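PDB 3AAM: endonuclease IV, which cleaves DNA at apurinic or apyrimidinic sites during base excision repair, leaving a 3'-hydroxyl and a 5'-terminal sugar phosphate, with metal ions as cofactor. Local coordinates for residues 111-114 with 115-118; 171-175 with 176-180; 230-233 with 234-238; 238-242 with 243-247; 258-261 with 262-266. All coordinates share one frame; numbering follows the deposited sequence.

Contact 1 (111-114 with 115-118)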
# COMPACT_ATOMS: atom_id res chain seq x y z
N SER A 111 -7.85 -12.77 6.67
CA SER A 111 -9.07 -13.55 6.50
C SER A 111 -9.63 -14.02 7.83
O SER A 111 -8.89 -14.48 8.70
CB SER A 111 -8.80 -14.75 5.59
OG SER A 111 -7.73 -15.54 6.09
N GLY A 112 -10.95 -13.91 7.98
CA GLY A 112 -11.61 -14.32 9.20
C GLY A 112 -12.69 -13.32 9.60
O GLY A 112 -13.27 -12.66 8.75
N ARG A 113 -12.96 -13.23 10.90
CA ARG A 113 -13.96 -12.29 11.40
C ARG A 113 -13.42 -10.86 11.30
O ARG A 113 -12.29 -10.59 11.69
CB ARG A 113 -14.27 -12.59 12.87
CG ARG A 113 -14.88 -13.95 13.13
CD ARG A 113 -15.17 -14.17 14.61
NE ARG A 113 -13.95 -14.29 15.42
CZ ARG A 113 -13.47 -13.35 16.22
NH1 ARG A 113 -14.11 -12.19 16.34
NH2 ARG A 113 -12.36 -13.56 16.91
N PRO A 114 -14.23 -9.93 10.76
CA PRO A 114 -13.75 -8.56 10.66
C PRO A 114 -13.36 -8.01 12.04
O PRO A 114 -12.40 -7.24 12.16
CB PRO A 114 -14.94 -7.82 10.06
CG PRO A 114 -15.54 -8.86 9.16
CD PRO A 114 -15.51 -10.10 10.04
N GLU A 115 -14.09 -8.43 13.06
CA GLU A 115 -13.81 -7.99 14.43
C GLU A 115 -12.42 -8.41 14.89
O GLU A 115 -11.76 -7.69 15.65
CB GLU A 115 -14.87 -8.53 15.40
CG GLU A 115 -16.27 -8.01 15.16
CD GLU A 115 -17.07 -8.85 14.18
OE1 GLU A 115 -16.47 -9.63 13.41
OE2 GLU A 115 -18.32 -8.72 14.17
N ARG A 116 -11.98 -9.58 14.44
CA ARG A 116 -10.66 -10.09 14.81
C ARG A 116 -9.57 -9.24 14.14
O ARG A 116 -8.53 -8.97 14.73
CB ARG A 116 -10.53 -11.55 14.37
CG ARG A 116 -9.20 -12.22 14.69
CD ARG A 116 -8.91 -12.28 16.18
NE ARG A 116 -7.94 -13.33 16.48
CZ ARG A 116 -7.42 -13.56 17.68
NH1 ARG A 116 -7.77 -12.80 18.72
NH2 ARG A 116 -6.56 -14.55 17.84
N VAL A 117 -9.84 -8.81 12.91
CA VAL A 117 -8.89 -7.98 12.18
C VAL A 117 -8.72 -6.63 12.88
O VAL A 117 -7.59 -6.17 13.08
CB VAL A 117 -9.37 -7.75 10.72
CG1 VAL A 117 -8.49 -6.73 10.03
CG2 VAL A 117 -9.34 -9.06 9.96
N LYS A 118 -9.83 -6.01 13.27
CA LYS A 118 -9.77 -4.72 13.95
C LYS A 118 -8.98 -4.90 15.25
O LYS A 118 -8.12 -4.09 15.58
CB LYS A 118 -11.18 -4.19 14.23
CG LYS A 118 -11.21 -2.76 14.74
CD LYS A 118 -12.62 -2.19 14.68
CE LYS A 118 -12.62 -0.68 14.83
NZ LYS A 118 -13.99 -0.12 14.63
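The R113 side chain folds back over the first turn of the helix and lays one face of its guanidinium over R116, whose CB lies 3.7 Å from R113 NH2. The bend that makes this possible is at chi3 (-69°), which turns the planar end back toward the helix. The two guanidinium planes stand 38° apart, with R113 NH2 and R116 NE separated by 4.4 Å; each charge is answered elsewhere, R113 by a salt bridge to E79, and R116 by one to E119 and by a bond to A78 O. Beside them E115 bends at chi2 (89°) and runs alongside P114, its OE1 3.5 Å from P114 CD.

R113 is the N-cap residue. Its carbonyl takes the first helical bond, V117 N to R113 O at 3.3 Å, while R116 N to R113 O is weak. K118 N follows straighter, 3.1 Å from P114 O. P114 suits the first turn, where a backbone N-H is not needed for helical bonding.

This surface cap opens helix 114-128 after strand 104-107 of the TIM barrel; P114 and E115 pack against W157 of helix 152-159, and K118 reaches the end of that helix.

Contact 2 (171-175 with 176-180); sequences CHAYA and AGYDV. With MN (manganese (II) ion), chain B.
H172 and A173 both offer their carbonyls to the turn that ends helix 170-176, which closes in a Schellman motif at G177. The tight part is around A173 O: Y178 N reaches it at 2.9 Å, and A176 N and G177 N add weak bonds to the same oxygen. G177 N also bonds Y174 O; these bonds back into the last turn, with positive phi at G177, are the Schellman signature. At that phi, 127°, a side chain would jam against the preceding carbonyl. Next to these bonds A173 CB rests 4.0 Å from Y178 CB and 4.1 Å from V180 CG2, and the edge of the Y178 ring faces A173 O; its hydroxyl bonds F152 N.

Across the turn the packing is looser and wetter. The Y174 ring lies alongside D179, their planes 50° apart, with D179 OD1 at the ring edge 3.8 Å from Y174 CE1. One water joins them, 2.9 Å from Y174 OH and donating to D179 OD1, which also accepts from E182 N.

The H172 imidazole belongs to the metal site, with D217 and H219. Its ND1 is bonded to N140 O, which fixes the ring's rotation, and H172 NE2 meets the manganese at 2.2 Å.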
# COMPACT_ATOMS: atom_id res chain seq x y z
N CYS A 171 -6.82 -3.03 -8.26
CA CYS A 171 -6.90 -4.40 -8.74
C CYS A 171 -7.84 -5.16 -7.82
O CYS A 171 -8.74 -5.87 -8.27
CB CYS A 171 -5.51 -5.07 -8.72
SG CYS A 171 -5.52 -6.83 -9.17
N HIS A 172 -7.63 -5.01 -6.51
CA HIS A 172 -8.47 -5.67 -5.53
C HIS A 172 -9.93 -5.26 -5.70
O HIS A 172 -10.83 -6.10 -5.66
CB HIS A 172 -8.02 -5.33 -4.11
CG HIS A 172 -6.66 -5.83 -3.77
ND1 HIS A 172 -6.07 -5.60 -2.55
CD2 HIS A 172 -5.76 -6.56 -4.48
CE1 HIS A 172 -4.87 -6.15 -2.53
NE2 HIS A 172 -4.66 -6.74 -3.69
N ALA A 173 -10.15 -3.96 -5.88
CA ALA A 173 -11.50 -3.43 -6.05
C ALA A 173 -12.18 -4.04 -7.27
O ALA A 173 -13.33 -4.47 -7.20
CB ALA A 173 -11.46 -1.91 -6.18
N TYR A 174 -11.45 -4.09 -8.38
CA TYR A 174 -11.98 -4.65 -9.61
C TYR A 174 -12.35 -6.12 -9.39
O TYR A 174 -13.44 -6.56 -9.76
CB TYR A 174 -10.95 -4.52 -10.73
CG TYR A 174 -11.49 -4.79 -12.12
CD1 TYR A 174 -12.49 -3.99 -12.66
CD2 TYR A 174 -10.99 -5.83 -12.89
CE1 TYR A 174 -12.99 -4.22 -13.93
CE2 TYR A 174 -11.48 -6.07 -14.17
CZ TYR A 174 -12.48 -5.26 -14.68
OH TYR A 174 -12.97 -5.49 -15.95
N ALA A 175 -11.43 -6.87 -8.78
CA ALA A 175 -11.66 -8.28 -8.53
C ALA A 175 -12.85 -8.51 -7.60
O ALA A 175 -13.51 -9.53 -7.68
CB ALA A 175 -10.41 -8.92 -7.93
N ALA A 176 -13.12 -7.54 -6.74
CA ALA A 176 -14.22 -7.64 -5.79
C ALA A 176 -15.57 -7.30 -6.40
O ALA A 176 -16.61 -7.66 -5.84
CB ALA A 176 -13.96 -6.76 -4.59
N GLY A 177 -15.57 -6.60 -7.53
CA GLY A 177 -16.82 -6.24 -8.17
C GLY A 177 -17.00 -4.76 -8.48
O GLY A 177 -18.02 -4.37 -9.05
N TYR A 178 -16.03 -3.94 -8.09
CA TYR A 178 -16.11 -2.51 -8.36
C TYR A 178 -15.58 -2.29 -9.77
O TYR A 178 -14.40 -2.55 -10.04
CB TYR A 178 -15.27 -1.72 -7.35
CG TYR A 178 -15.86 -1.69 -5.96
CD1 TYR A 178 -16.95 -0.88 -5.66
CD2 TYR A 178 -15.30 -2.45 -4.93
CE1 TYR A 178 -17.47 -0.82 -4.36
CE2 TYR A 178 -15.81 -2.40 -3.63
CZ TYR A 178 -16.89 -1.58 -3.36
OH TYR A 178 -17.38 -1.50 -2.07
N ASP A 179 -16.43 -1.81 -10.67
CA ASP A 179 -16.02 -1.61 -12.06
C ASP A 179 -15.09 -0.42 -12.30
O ASP A 179 -15.50 0.61 -12.83
CB ASP A 179 -17.26 -1.46 -12.95
CG ASP A 179 -16.96 -1.76 -14.41
OD1 ASP A 179 -15.77 -1.78 -14.78
OD2 ASP A 179 -17.91 -1.97 -15.18
N VAL A 180 -13.82 -0.59 -11.94
CA VAL A 180 -12.84 0.47 -12.13
C VAL A 180 -12.55 0.71 -13.61
O VAL A 180 -12.18 1.81 -14.01
CB VAL A 180 -11.51 0.13 -11.42
CG1 VAL A 180 -10.56 1.32 -11.50
CG2 VAL A 180 -11.77 -0.26 -9.97
MN MN B . -2.87 -7.91 -4.38
O HOH W 1 -15.38 -4.00 -16.46
O HOH W 2 -1.14 -9.71 -4.62

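Contact 3 (230-233 with 234-238)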
# COMPACT_ATOMS: atom_id res chain seq x y z
N GLY A 230 -8.76 2.87 -17.36
CA GLY A 230 -9.59 3.18 -16.22
C GLY A 230 -8.70 3.70 -15.10
O GLY A 230 -9.11 4.55 -14.31
N LEU A 231 -7.48 3.18 -15.03
CA LEU A 231 -6.54 3.61 -14.00
C LEU A 231 -6.09 5.04 -14.23
O LEU A 231 -5.71 5.74 -13.29
CB LEU A 231 -5.32 2.68 -13.95
CG LEU A 231 -5.59 1.25 -13.49
CD1 LEU A 231 -4.27 0.52 -13.36
CD2 LEU A 231 -6.32 1.26 -12.15
N LYS A 232 -6.12 5.48 -15.49
CA LYS A 232 -5.74 6.85 -15.80
C LYS A 232 -6.75 7.78 -15.13
O LYS A 232 -6.38 8.80 -14.54
CB LYS A 232 -5.76 7.08 -17.32
CG LYS A 232 -5.49 8.53 -17.73
CD LYS A 232 -5.65 8.74 -19.23
CE LYS A 232 -7.09 8.52 -19.68
NZ LYS A 232 -7.29 8.80 -21.14
N ARG A 233 -8.02 7.41 -15.20
CA ARG A 233 -9.09 8.20 -14.61
C ARG A 233 -8.99 8.27 -13.08
O ARG A 233 -9.37 9.27 -12.48
CB ARG A 233 -10.44 7.65 -15.04
CG ARG A 233 -10.75 7.85 -16.52
CD ARG A 233 -11.48 9.17 -16.77
NE ARG A 233 -10.70 10.35 -16.38
CZ ARG A 233 -9.65 10.81 -17.05
NH1 ARG A 233 -9.01 11.89 -16.63
NH2 ARG A 233 -9.25 10.20 -18.16
N VAL A 234 -8.47 7.21 -12.47
CA VAL A 234 -8.30 7.19 -11.02
C VAL A 234 -7.09 8.06 -10.66
O VAL A 234 -7.16 8.92 -9.77
CB VAL A 234 -8.06 5.75 -10.49
CG1 VAL A 234 -7.68 5.77 -9.02
CG2 VAL A 234 -9.32 4.92 -10.68
N PHE A 235 -5.99 7.85 -11.37
CA PHE A 235 -4.76 8.59 -11.15
C PHE A 235 -4.96 10.09 -11.30
O PHE A 235 -4.41 10.88 -10.53
CB PHE A 235 -3.70 8.11 -12.15
CG PHE A 235 -2.33 8.72 -11.95
CD1 PHE A 235 -1.61 8.48 -10.79
CD2 PHE A 235 -1.76 9.50 -12.95
CE1 PHE A 235 -0.32 9.01 -10.62
CE2 PHE A 235 -0.47 10.03 -12.79
CZ PHE A 235 0.24 9.78 -11.63
N LEU A 236 -5.78 10.49 -12.27
CA LEU A 236 -6.02 11.90 -12.55
C LEU A 236 -7.30 12.47 -11.96
O LEU A 236 -7.67 13.60 -12.27
CB LEU A 236 -6.02 12.13 -14.06
CG LEU A 236 -4.72 11.77 -14.77
CD1 LEU A 236 -4.85 12.14 -16.25
CD2 LEU A 236 -3.55 12.52 -14.14
N ASP A 237 -7.99 11.71 -11.11
CA ASP A 237 -9.21 12.24 -10.52
C ASP A 237 -8.80 13.44 -9.68
O ASP A 237 -7.91 13.34 -8.84
CB ASP A 237 -9.90 11.19 -9.66
CG ASP A 237 -11.24 11.66 -9.14
OD1 ASP A 237 -11.26 12.49 -8.20
OD2 ASP A 237 -12.27 11.22 -9.67
N PRO A 238 -9.45 14.60 -9.88
CA PRO A 238 -9.11 15.80 -9.11
C PRO A 238 -9.13 15.64 -7.59
O PRO A 238 -8.42 16.35 -6.89
CB PRO A 238 -10.15 16.81 -9.59
CG PRO A 238 -10.37 16.40 -11.01
CD PRO A 238 -10.48 14.90 -10.89
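K232 sends CG anti to its backbone N (chi1 175°), while L236, one turn on, sets CG beside its own N (chi1 -60°), and the two torsions bring the lysine methylene against the leucine branch. The touch is K232 CG to L236 CD1 at 4.0 Å, the aliphatic stem of the lysine and not its ammonium doing the packing. R233 comes to the same leucine from another side: bends at chi2 and chi3 curl its chain, and NH1 ends 4.0 Å from L236 CB, the guanidinium lying obliquely to it. L236 is thus flanked by the K232 methylene and the R233 guanidinium, and its CB and CG each lie 3.4 Å from K232 O, close against the last turn.

The backbone explains why L236 sits there. F235 N to L231 O is a nearly straight helical bond of 2.9 Å, and L236 N to K232 O matches it in length; V234 N to G230 O is longer. D237 N then turns back to V234 O, and L236 is the first residue to leave helical angles. The D237 carboxylate pairs with R239 just beyond.

On the inner side V234 and F235 turn toward the barrel. V234 packs on L205 of strand 202-208, and the F235 ring meets F245 edge-to-face as well as F263, with W266 of helix 253-267 beside it. With basic side chains on one side and apolar residues against the strands, this short helix lies on the connection between the parallel neighbours 202-208 and 244-247, a beta-alpha-beta crossover of the TIM barrel.

Contact 4 (238-242 with 243-247); sequences PRLKD and RVFIL
L240 and R243 are joined first by the backbone: R243 N bonds L240 O at 3.0 Å, with 157° at the hydrogen, closing a type I beta turn that runs from L240 to R243. A weak bond, K241 N to P238 O, precedes it.

Apolar packing follows from that turn. L240 CB meets F245 CZ at 3.8 Å, the two side chains crossing at about a right angle, and L240 CD1 also rests on F245 CZ. The R243 stem comes in at about a right angle to this, its CG 3.9 Å from L240 CB. R243 CG, beside the backbone N (chi1 -52°), lies 3.5 Å from L240 O, and the bend at chi2 (-54°) then turns CD away from the extended course. With an alanine here CG and CD go, and a gap would probably open beside L240 CB and CD2.

Polar contacts at the rings and charges are few. L240 O lies in the plane of the F245 ring at its edge, 3.6 Å from F245 CE2, where the ring hydrogens carry slight positive charge. R239 pairs with D189 of helix 184-194, while F245 packs on V203 and L205 of strand 202-208.

In sum, one carbonyl oxygen, L240 O, serves an N-H and a ring edge together. Within the turn that leads into barrel strand 244-247, the joining is done by one hydrogen bond and apolar packing, to which R243 contributes its methylenes and no salt bridge across this contact.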
# COMPACT_ATOMS: atom_id res chain seq x y z
N PRO A 238 -9.45 14.60 -9.88
CA PRO A 238 -9.11 15.80 -9.11
C PRO A 238 -9.13 15.64 -7.59
O PRO A 238 -8.42 16.35 -6.89
CB PRO A 238 -10.15 16.81 -9.59
CG PRO A 238 -10.37 16.40 -11.01
CD PRO A 238 -10.48 14.90 -10.89
N ARG A 239 -9.93 14.71 -7.10
CA ARG A 239 -10.01 14.49 -5.66
C ARG A 239 -8.78 13.80 -5.09
O ARG A 239 -8.56 13.82 -3.88
CB ARG A 239 -11.25 13.66 -5.33
CG ARG A 239 -12.56 14.37 -5.63
CD ARG A 239 -13.74 13.41 -5.58
NE ARG A 239 -13.74 12.46 -6.68
CZ ARG A 239 -14.71 11.58 -6.92
NH1 ARG A 239 -15.78 11.54 -6.13
NH2 ARG A 239 -14.63 10.76 -7.97
N LEU A 240 -7.97 13.20 -5.96
CA LEU A 240 -6.78 12.48 -5.52
C LEU A 240 -5.48 13.14 -5.98
O LEU A 240 -4.41 12.54 -5.87
CB LEU A 240 -6.81 11.05 -6.05
CG LEU A 240 -8.07 10.23 -5.75
CD1 LEU A 240 -7.95 8.88 -6.42
CD2 LEU A 240 -8.24 10.08 -4.24
N LYS A 241 -5.58 14.36 -6.49
CA LYS A 241 -4.40 15.04 -7.01
C LYS A 241 -3.23 15.19 -6.04
O LYS A 241 -2.09 15.32 -6.48
CB LYS A 241 -4.78 16.43 -7.54
CG LYS A 241 -5.29 17.39 -6.50
CD LYS A 241 -5.78 18.66 -7.15
CE LYS A 241 -6.37 19.62 -6.14
NZ LYS A 241 -6.87 20.86 -6.79
N ASP A 242 -3.49 15.15 -4.74
CA ASP A 242 -2.42 15.30 -3.75
C ASP A 242 -2.11 13.99 -3.02
O ASP A 242 -1.51 14.00 -1.94
CB ASP A 242 -2.80 16.37 -2.72
CG ASP A 242 -3.05 17.72 -3.35
OD1 ASP A 242 -2.14 18.24 -4.03
OD2 ASP A 242 -4.16 18.27 -3.16
N ARG A 243 -2.49 12.86 -3.61
CA ARG A 243 -2.24 11.58 -2.98
C ARG A 243 -1.01 10.88 -3.54
O ARG A 243 -0.38 11.36 -4.48
CB ARG A 243 -3.46 10.66 -3.13
CG ARG A 243 -4.79 11.28 -2.68
CD ARG A 243 -4.74 11.82 -1.26
NE ARG A 243 -6.05 12.38 -0.90
CZ ARG A 243 -6.24 13.29 0.04
NH1 ARG A 243 -5.20 13.78 0.73
NH2 ARG A 243 -7.46 13.74 0.29
N VAL A 244 -0.70 9.73 -2.94
CA VAL A 244 0.45 8.92 -3.33
C VAL A 244 -0.01 7.66 -4.05
O VAL A 244 -0.85 6.93 -3.54
CB VAL A 244 1.26 8.53 -2.09
CG1 VAL A 244 2.36 7.54 -2.46
CG2 VAL A 244 1.86 9.77 -1.45
N PHE A 245 0.54 7.41 -5.23
CA PHE A 245 0.19 6.24 -6.02
C PHE A 245 1.38 5.31 -6.16
O PHE A 245 2.45 5.72 -6.61
CB PHE A 245 -0.29 6.68 -7.41
CG PHE A 245 -1.60 7.42 -7.39
CD1 PHE A 245 -2.79 6.76 -7.66
CD2 PHE A 245 -1.65 8.77 -7.09
CE1 PHE A 245 -4.01 7.43 -7.64
CE2 PHE A 245 -2.86 9.46 -7.06
CZ PHE A 245 -4.05 8.78 -7.33
N ILE A 246 1.20 4.05 -5.76
CA ILE A 246 2.25 3.05 -5.84
C ILE A 246 1.81 1.85 -6.68
O ILE A 246 0.75 1.27 -6.44
CB ILE A 246 2.64 2.53 -4.42
CG1 ILE A 246 3.21 3.67 -3.58
CG2 ILE A 246 3.65 1.40 -4.53
CD1 ILE A 246 4.51 4.27 -4.13
N LEU A 247 2.63 1.49 -7.66
CA LEU A 247 2.35 0.34 -8.51
C LEU A 247 3.13 -0.82 -7.91
O LEU A 247 4.28 -0.64 -7.49
CB LEU A 247 2.83 0.60 -9.95
CG LEU A 247 2.61 -0.54 -10.94
CD1 LEU A 247 1.13 -0.84 -11.11
CD2 LEU A 247 3.23 -0.15 -12.28

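Contact 5 (258-261 with 262-266); sequences WNLR and VFRAW
W258 O accepts from V262 N at 3.1 Å to begin a run of four i to i+4 bonds, and F263 N to N259 O, at 2.9 Å and 170°, is the straightest of them. On the flank toward strand 3-6, L260 and R264 lie side by side, pointing the same way. The arginine chain is extended from CG to NE and slides past L260, so the guanidinium presents a face to the leucine: L260 CD2 sits 4.0 Å above the plane, over its centre, and L260 CB is 3.8 Å from R264 NH1. The polar end is held by Y4 OH at NE and by L26 O at NH2. With a methionine in place of R264, the bonds to Y4 OH and L26 O would be lost, and this would probably leave the far end of the side chain freer to turn against L260.

A turn away, V262 reaches back to W258, its CG2 4.1 Å from W258 CD1 and 3.3 Å from W258 O. The indole is turned by its chi1 of 174° so that NE1 can bond L222 O. V262 CG1 lies over one face of the W266 ring, offset toward its rim. F263, whose CD2 is 3.5 Å from N259 O, turns inward.

Helix 253-267, the last of the barrel, thus lies against two strands and a helix: L260 packs on Y4 and F6 of strand 3-6, F263 on L247 of strand 244-247 and on the Y4 ring, and W266 on L231 and K232 of helix 230-235.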
# COMPACT_ATOMS: atom_id res chain seq x y z
N TRP A 258 8.49 0.95 -19.07
CA TRP A 258 7.11 0.92 -19.54
C TRP A 258 6.20 1.66 -18.58
O TRP A 258 5.47 2.59 -18.96
CB TRP A 258 6.65 -0.54 -19.68
CG TRP A 258 5.18 -0.73 -20.02
CD1 TRP A 258 4.11 -0.47 -19.21
CD2 TRP A 258 4.64 -1.21 -21.26
NE1 TRP A 258 2.94 -0.77 -19.87
CE2 TRP A 258 3.23 -1.22 -21.13
CE3 TRP A 258 5.21 -1.63 -22.47
CZ2 TRP A 258 2.38 -1.63 -22.16
CZ3 TRP A 258 4.36 -2.04 -23.50
CH2 TRP A 258 2.96 -2.04 -23.33
N ASN A 259 6.23 1.27 -17.31
CA ASN A 259 5.38 1.89 -16.32
C ASN A 259 5.65 3.38 -16.12
O ASN A 259 4.72 4.15 -15.96
CB ASN A 259 5.51 1.13 -15.00
CG ASN A 259 4.90 -0.26 -15.08
OD1 ASN A 259 5.50 -1.24 -14.64
ND2 ASN A 259 3.70 -0.34 -15.65
N LEU A 260 6.92 3.78 -16.12
CA LEU A 260 7.24 5.19 -15.94
C LEU A 260 6.75 6.02 -17.13
O LEU A 260 6.27 7.14 -16.96
CB LEU A 260 8.74 5.39 -15.74
CG LEU A 260 9.27 4.88 -14.40
CD1 LEU A 260 10.78 4.99 -14.35
CD2 LEU A 260 8.64 5.69 -13.26
N ARG A 261 6.86 5.46 -18.33
CA ARG A 261 6.39 6.18 -19.51
C ARG A 261 4.88 6.38 -19.45
O ARG A 261 4.38 7.43 -19.84
CB ARG A 261 6.82 5.42 -20.78
CG ARG A 261 8.28 5.70 -21.17
CD ARG A 261 8.85 4.62 -22.06
NE ARG A 261 8.04 4.41 -23.26
CZ ARG A 261 8.14 5.12 -24.38
NH1 ARG A 261 9.02 6.11 -24.47
NH2 ARG A 261 7.35 4.85 -25.40
N VAL A 262 4.15 5.39 -18.93
CA VAL A 262 2.70 5.54 -18.82
C VAL A 262 2.34 6.54 -17.70
O VAL A 262 1.51 7.42 -17.91
CB VAL A 262 2.04 4.17 -18.56
CG1 VAL A 262 0.53 4.35 -18.40
CG2 VAL A 262 2.32 3.23 -19.73
N PHE A 263 2.98 6.42 -16.54
CA PHE A 263 2.72 7.34 -15.43
C PHE A 263 2.95 8.78 -15.88
O PHE A 263 2.14 9.66 -15.64
CB PHE A 263 3.66 7.08 -14.25
CG PHE A 263 3.09 6.18 -13.18
CD1 PHE A 263 1.85 6.45 -12.61
CD2 PHE A 263 3.82 5.09 -12.72
CE1 PHE A 263 1.36 5.65 -11.57
CE2 PHE A 263 3.34 4.28 -11.68
CZ PHE A 263 2.11 4.56 -11.11
N ARG A 264 4.08 9.00 -16.53
CA ARG A 264 4.44 10.33 -16.98
C ARG A 264 3.56 10.88 -18.09
O ARG A 264 3.29 12.08 -18.13
CB ARG A 264 5.92 10.35 -17.36
CG ARG A 264 6.79 10.31 -16.11
CD ARG A 264 8.19 9.78 -16.33
NE ARG A 264 8.88 9.73 -15.04
CZ ARG A 264 10.08 9.21 -14.84
NH1 ARG A 264 10.75 8.66 -15.85
NH2 ARG A 264 10.62 9.24 -13.62
N ALA A 265 3.09 10.00 -18.97
CA ALA A 265 2.21 10.44 -20.04
C ALA A 265 0.90 10.90 -19.40
O ALA A 265 0.34 11.94 -19.77
CB ALA A 265 1.94 9.30 -21.01
N TRP A 266 0.43 10.13 -18.43
CA TRP A 266 -0.79 10.48 -17.73
C TRP A 266 -0.64 11.78 -16.96
O TRP A 266 -1.52 12.63 -17.00
CB TRP A 266 -1.21 9.36 -16.77
CG TRP A 266 -1.69 8.13 -17.45
CD1 TRP A 266 -1.97 7.98 -18.78
CD2 TRP A 266 -1.97 6.87 -16.84
NE1 TRP A 266 -2.40 6.70 -19.03
CE2 TRP A 266 -2.41 6.00 -17.85
CE3 TRP A 266 -1.89 6.39 -15.52
CZ2 TRP A 266 -2.77 4.67 -17.60
CZ3 TRP A 266 -2.25 5.07 -15.27
CH2 TRP A 266 -2.68 4.23 -16.30

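Contacts 3, 4 and 5 form one cluster: helix 230-235, strand 244-247 and helix 253-267 follow one another in the chain, contacts 3 and 4 share P238, and F235, F245, F263 and L247 pass the apolar contact among them. Contact 2 touches this group only at contact 3, where V180 CG1 meets V234 CG2. Contact 1 is the outlier, on the surface and about 37 Å from contact 5, centre to centre. Chemistry follows place: contact 1 is a helix start whose arginines pair with glutamates outside the two segments, contact 2 a helix end beside the manganese, while contact 3 is largely buried packing and contacts 4 and 5 are partly buried, each with an arginine laid against a buried leucine.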